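Local coordinates for protein whirlin (Mus musculus, PDB 6FDD) that helps stereocilia of inner-ear hair cells elongate and persist, as a scaffold of the USH2 complex in hearing and vision, here represented by its HHD2 domain, at residues Y36-V47 with I70-L81. Residues are numbered along the deposited sequence; the frame is centred on the assembly and turned at random. Where two conformers were deposited one is given.
Sequences YRGGTISVEAMV and ISPQDLDRFDHL
Helices 43-47 and 75-81 run side by side at 35°, their axes 9.6 Å apart, and the CA atoms of Val43 and Phe78 come closest across the contact, 6.4 Å apart. Tyr36, on the last turn of the preceding helix, reaches the loop ahead of helix 75-81. Its hydroxyl donates to Asp74, with OH 2.6 Å from OD2, and meets that oxygen on its anti side, somewhat out of the carboxylate plane. The same hydroxyl accepts from the backbone N of Ser71, so two bonds grip it. CG lies anti to the backbone N (chi1 164°), which carries the ring across the side chain of Ile70. A phenylalanine in place of Tyr36 would probably leave Asp74 OD2 and Ser71 N without this shared partner. A water links Asp74 OD2 to the backbone N of Val43, in the first turn of its helix.

Arg77 grips Glu44 side-on. Arg77 NE meets Glu44 OE2 at 2.7 Å and Arg77 NH2 meets Glu44 OE1 at 2.8 Å, both nearly straight. Guanidinium and carboxylate are almost coplanar, 14° apart. Val43 CG1 lies over one guanidinium face. A second water joins Glu44 OE2 to the carbonyl oxygen of Arg77. The Glu44 chain bends at chi2, and its CG packs on Leu81 CD1. Ser42, at the N-cap of helix 43-53, accepts from Ala45 N through OG.

Beneath these polar groups the contact is apolar. Val43 CG2 lies at the edge of the Phe78 ring. Val47 CG2 comes to 3.6 Å from Phe78 CD2. Phe78 also touches Val66 of helix 62-67. This is helix packing in the all-helical HHD2 domain of whirlin: an apolar layer bordered by the Glu44-Arg77 salt bridge, to which Asp74 adds only a long, charge-only contact, joins the C-terminal helix to the bundle.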
loop_
_atom_site.group_PDB
_atom_site.type_symbol
_atom_site.label_atom_id
_atom_site.label_comp_id
_atom_site.label_asym_id
_atom_site.label_seq_id
_atom_site.Cartn_x
_atom_site.Cartn_y
_atom_site.Cartn_z
ATOM N N TYR A 36 -7.330 6.651 -1.069
ATOM C CA TYR A 36 -7.134 6.760 0.375
ATOM C C TYR A 36 -6.717 8.217 0.716
ATOM O O TYR A 36 -7.354 8.842 1.548
ATOM C CB TYR A 36 -6.062 5.787 0.859
ATOM C CG TYR A 36 -5.532 6.115 2.242
ATOM C CD1 TYR A 36 -6.347 6.004 3.367
ATOM C CD2 TYR A 36 -4.231 6.587 2.418
ATOM C CE1 TYR A 36 -5.879 6.359 4.633
ATOM C CE2 TYR A 36 -3.750 6.932 3.680
ATOM C CZ TYR A 36 -4.577 6.817 4.782
ATOM O OH TYR A 36 -4.087 7.148 6.016
ATOM N N ARG A 37 -5.716 8.750 0.018
ATOM C CA ARG A 37 -5.222 10.124 0.258
ATOM C C ARG A 37 -6.312 11.173 0.039
ATOM O O ARG A 37 -6.386 12.131 0.806
ATOM C CB ARG A 37 -3.992 10.399 -0.628
ATOM C CG ARG A 37 -2.730 10.756 0.139
ATOM C CD ARG A 37 -1.501 10.616 -0.731
ATOM N NE ARG A 37 -0.815 11.890 -0.950
ATOM C CZ ARG A 37 0.150 12.362 -0.169
ATOM N NH1 ARG A 37 0.536 11.682 0.906
ATOM N NH2 ARG A 37 0.728 13.523 -0.447
ATOM N N GLY A 38 -7.200 10.923 -0.932
ATOM C CA GLY A 38 -8.334 11.774 -1.279
ATOM C C GLY A 38 -9.509 11.687 -0.325
ATOM O O GLY A 38 -10.473 12.434 -0.473
ATOM N N GLY A 39 -9.453 10.740 0.625
ATOM C CA GLY A 39 -10.496 10.542 1.626
ATOM C C GLY A 39 -11.691 9.705 1.203
ATOM O O GLY A 39 -12.662 9.608 1.965
ATOM N N THR A 40 -11.652 9.111 -0.010
ATOM C CA THR A 40 -12.777 8.322 -0.556
ATOM C C THR A 40 -12.917 6.996 0.162
ATOM O O THR A 40 -14.039 6.514 0.341
ATOM C CB THR A 40 -12.599 8.090 -2.074
ATOM O OG1 THR A 40 -12.463 9.359 -2.695
ATOM C CG2 THR A 40 -13.779 7.359 -2.701
ATOM N N ILE A 41 -11.787 6.394 0.548
ATOM C CA ILE A 41 -11.778 5.079 1.214
ATOM C C ILE A 41 -10.980 5.134 2.523
ATOM O O ILE A 41 -10.036 5.913 2.649
ATOM C CB ILE A 41 -11.264 3.945 0.258
ATOM C CG1 ILE A 41 -9.763 4.086 -0.068
ATOM C CG2 ILE A 41 -12.140 3.867 -1.038
ATOM C CD1 ILE A 41 -9.138 2.949 -0.958
ATOM N N SER A 42 -11.369 4.296 3.484
ATOM C CA SER A 42 -10.665 4.171 4.762
ATOM C C SER A 42 -9.308 3.499 4.563
ATOM O O SER A 42 -9.093 2.819 3.566
ATOM C CB SER A 42 -11.493 3.318 5.726
ATOM O OG SER A 42 -11.539 1.978 5.266
ATOM N N VAL A 43 -8.402 3.634 5.564
ATOM C CA VAL A 43 -7.111 2.938 5.528
ATOM C C VAL A 43 -7.351 1.395 5.418
ATOM O O VAL A 43 -6.605 0.714 4.726
ATOM C CB VAL A 43 -6.195 3.319 6.738
ATOM C CG1 VAL A 43 -6.791 2.875 8.077
ATOM C CG2 VAL A 43 -4.784 2.779 6.550
ATOM N N GLU A 44 -8.412 0.879 6.071
ATOM C CA GLU A 44 -8.731 -0.555 6.033
ATOM C C GLU A 44 -9.168 -0.994 4.648
ATOM O O GLU A 44 -8.700 -2.026 4.168
ATOM C CB GLU A 44 -9.816 -0.917 7.058
ATOM C CG GLU A 44 -9.384 -0.743 8.506
ATOM C CD GLU A 44 -9.604 0.641 9.085
ATOM O OE1 GLU A 44 -10.220 1.494 8.401
ATOM O OE2 GLU A 44 -9.230 0.845 10.259
ATOM N N ALA A 45 -10.048 -0.212 3.984
ATOM C CA ALA A 45 -10.490 -0.557 2.623
ATOM C C ALA A 45 -9.270 -0.563 1.687
ATOM O O ALA A 45 -9.138 -1.457 0.838
ATOM C CB ALA A 45 -11.553 0.412 2.144
HETATM N N MSE A 46 -8.346 0.396 1.892
HETATM C CA MSE A 46 -7.126 0.471 1.085
HETATM C C MSE A 46 -6.249 -0.766 1.301
HETATM O O MSE A 46 -5.745 -1.358 0.330
HETATM C CB MSE A 46 -6.348 1.765 1.405
HETATM C CG MSE A 46 -5.209 2.025 0.424
HETATM SE SE MSE A 46 -3.775 3.024 1.280
HETATM C CE MSE A 46 -3.171 1.661 2.609
ATOM N N VAL A 47 -6.053 -1.163 2.580
ATOM C CA VAL A 47 -5.251 -2.331 2.920
ATOM C C VAL A 47 -5.837 -3.592 2.258
ATOM O O VAL A 47 -5.086 -4.379 1.670
ATOM C CB VAL A 47 -5.117 -2.470 4.453
ATOM C CG1 VAL A 47 -4.686 -3.878 4.853
ATOM C CG2 VAL A 47 -4.127 -1.424 4.997
ATOM N N ILE A 70 1.285 6.700 4.658
ATOM C CA ILE A 70 -0.076 6.867 5.192
ATOM C C ILE A 70 -0.114 7.923 6.331
ATOM O O ILE A 70 0.927 8.201 6.937
ATOM C CB ILE A 70 -0.764 5.520 5.584
ATOM C CG1 ILE A 70 -0.156 4.888 6.847
ATOM C CG2 ILE A 70 -0.801 4.520 4.423
ATOM C CD1 ILE A 70 -1.147 4.732 7.902
ATOM N N SER A 71 -1.309 8.506 6.619
ATOM C CA SER A 71 -1.468 9.539 7.650
ATOM C C SER A 71 -1.061 9.015 9.036
ATOM O O SER A 71 -1.496 7.924 9.408
ATOM C CB SER A 71 -2.900 10.059 7.682
ATOM O OG SER A 71 -3.064 11.052 8.678
ATOM N N PRO A 72 -0.224 9.758 9.811
ATOM C CA PRO A 72 0.192 9.269 11.144
ATOM C C PRO A 72 -0.943 8.840 12.077
ATOM O O PRO A 72 -0.773 7.872 12.818
ATOM C CB PRO A 72 0.982 10.450 11.724
ATOM C CG PRO A 72 1.493 11.168 10.534
ATOM C CD PRO A 72 0.398 11.065 9.506
ATOM N N GLN A 73 -2.112 9.517 12.005
ATOM C CA GLN A 73 -3.287 9.178 12.811
ATOM C C GLN A 73 -3.897 7.796 12.419
ATOM O O GLN A 73 -4.693 7.245 13.177
ATOM C CB GLN A 73 -4.347 10.295 12.743
ATOM C CG GLN A 73 -5.029 10.445 11.369
ATOM C CD GLN A 73 -6.248 11.352 11.362
ATOM O OE1 GLN A 73 -6.476 12.096 10.405
ATOM N NE2 GLN A 73 -7.087 11.292 12.396
ATOM N N ASP A 74 -3.522 7.258 11.250
ATOM C CA ASP A 74 -4.018 5.953 10.763
ATOM C C ASP A 74 -3.029 4.799 10.955
ATOM O O ASP A 74 -3.351 3.661 10.587
ATOM C CB ASP A 74 -4.419 6.058 9.273
ATOM C CG ASP A 74 -5.696 6.834 9.026
ATOM O OD1 ASP A 74 -6.405 7.152 10.013
ATOM O OD2 ASP A 74 -5.981 7.149 7.848
ATOM N N LEU A 75 -1.821 5.076 11.516
ATOM C CA LEU A 75 -0.792 4.043 11.683
ATOM C C LEU A 75 -1.232 2.857 12.540
ATOM O O LEU A 75 -0.982 1.723 12.146
ATOM C CB LEU A 75 0.545 4.620 12.198
ATOM C CG LEU A 75 1.347 5.392 11.156
ATOM C CD1 LEU A 75 2.481 6.173 11.802
ATOM C CD2 LEU A 75 1.914 4.458 10.089
ATOM N N ASP A 76 -1.914 3.107 13.665
ATOM C CA ASP A 76 -2.368 2.019 14.545
ATOM C C ASP A 76 -3.405 1.141 13.842
ATOM O O ASP A 76 -3.296 -0.082 13.914
ATOM C CB ASP A 76 -2.901 2.557 15.880
ATOM C CG ASP A 76 -1.858 3.219 16.771
ATOM O OD1 ASP A 76 -0.642 3.040 16.512
ATOM O OD2 ASP A 76 -2.255 3.909 17.729
ATOM N N ARG A 77 -4.362 1.761 13.107
ATOM C CA ARG A 77 -5.347 1.003 12.326
ATOM C C ARG A 77 -4.647 0.190 11.230
ATOM O O ARG A 77 -4.938 -1.000 11.068
ATOM C CB ARG A 77 -6.408 1.933 11.747
ATOM C CG ARG A 77 -7.431 2.379 12.790
ATOM C CD ARG A 77 -8.155 3.640 12.377
ATOM N NE ARG A 77 -8.937 3.428 11.156
ATOM C CZ ARG A 77 -9.592 4.376 10.498
ATOM N NH1 ARG A 77 -9.579 5.631 10.935
ATOM N NH2 ARG A 77 -10.267 4.079 9.398
ATOM N N PHE A 78 -3.662 0.800 10.529
ATOM C CA PHE A 78 -2.889 0.110 9.493
ATOM C C PHE A 78 -2.174 -1.124 10.074
ATOM O O PHE A 78 -2.298 -2.228 9.525
ATOM C CB PHE A 78 -1.881 1.082 8.836
ATOM C CG PHE A 78 -1.052 0.503 7.709
ATOM C CD1 PHE A 78 0.155 -0.136 7.965
ATOM C CD2 PHE A 78 -1.468 0.621 6.384
ATOM C CE1 PHE A 78 0.923 -0.663 6.924
ATOM C CE2 PHE A 78 -0.686 0.116 5.340
ATOM C CZ PHE A 78 0.499 -0.527 5.614
ATOM N N ASP A 79 -1.451 -0.941 11.199
ATOM C CA ASP A 79 -0.704 -2.002 11.886
ATOM C C ASP A 79 -1.619 -3.112 12.412
ATOM O O ASP A 79 -1.202 -4.258 12.472
ATOM C CB ASP A 79 0.133 -1.414 13.035
ATOM C CG ASP A 79 1.289 -0.542 12.575
ATOM O OD1 ASP A 79 1.666 -0.631 11.379
ATOM O OD2 ASP A 79 1.826 0.224 13.411
ATOM N N HIS A 80 -2.872 -2.777 12.750
ATOM C CA HIS A 80 -3.820 -3.774 13.238
ATOM C C HIS A 80 -4.184 -4.809 12.154
ATOM O O HIS A 80 -4.502 -5.953 12.495
ATOM C CB HIS A 80 -5.060 -3.106 13.827
ATOM C CG HIS A 80 -5.875 -3.996 14.722
ATOM N ND1 HIS A 80 -5.295 -4.701 15.780
ATOM C CD2 HIS A 80 -7.205 -4.246 14.711
ATOM C CE1 HIS A 80 -6.287 -5.358 16.361
ATOM N NE2 HIS A 80 -7.456 -5.108 15.765
ATOM N N LEU A 81 -4.059 -4.435 10.853
ATOM C CA LEU A 81 -4.351 -5.354 9.734
ATOM C C LEU A 81 -3.113 -5.846 9.011
ATOM O O LEU A 81 -3.140 -6.933 8.439
ATOM C CB LEU A 81 -5.303 -4.706 8.710
ATOM C CG LEU A 81 -6.719 -4.349 9.170
ATOM C CD1 LEU A 81 -7.550 -3.893 7.979
ATOM C CD2 LEU A 81 -7.420 -5.530 9.846
HETATM O O HOH W 1 -8.402 6.041 7.031
HETATM O O HOH W 2 -7.566 -1.162 11.099
#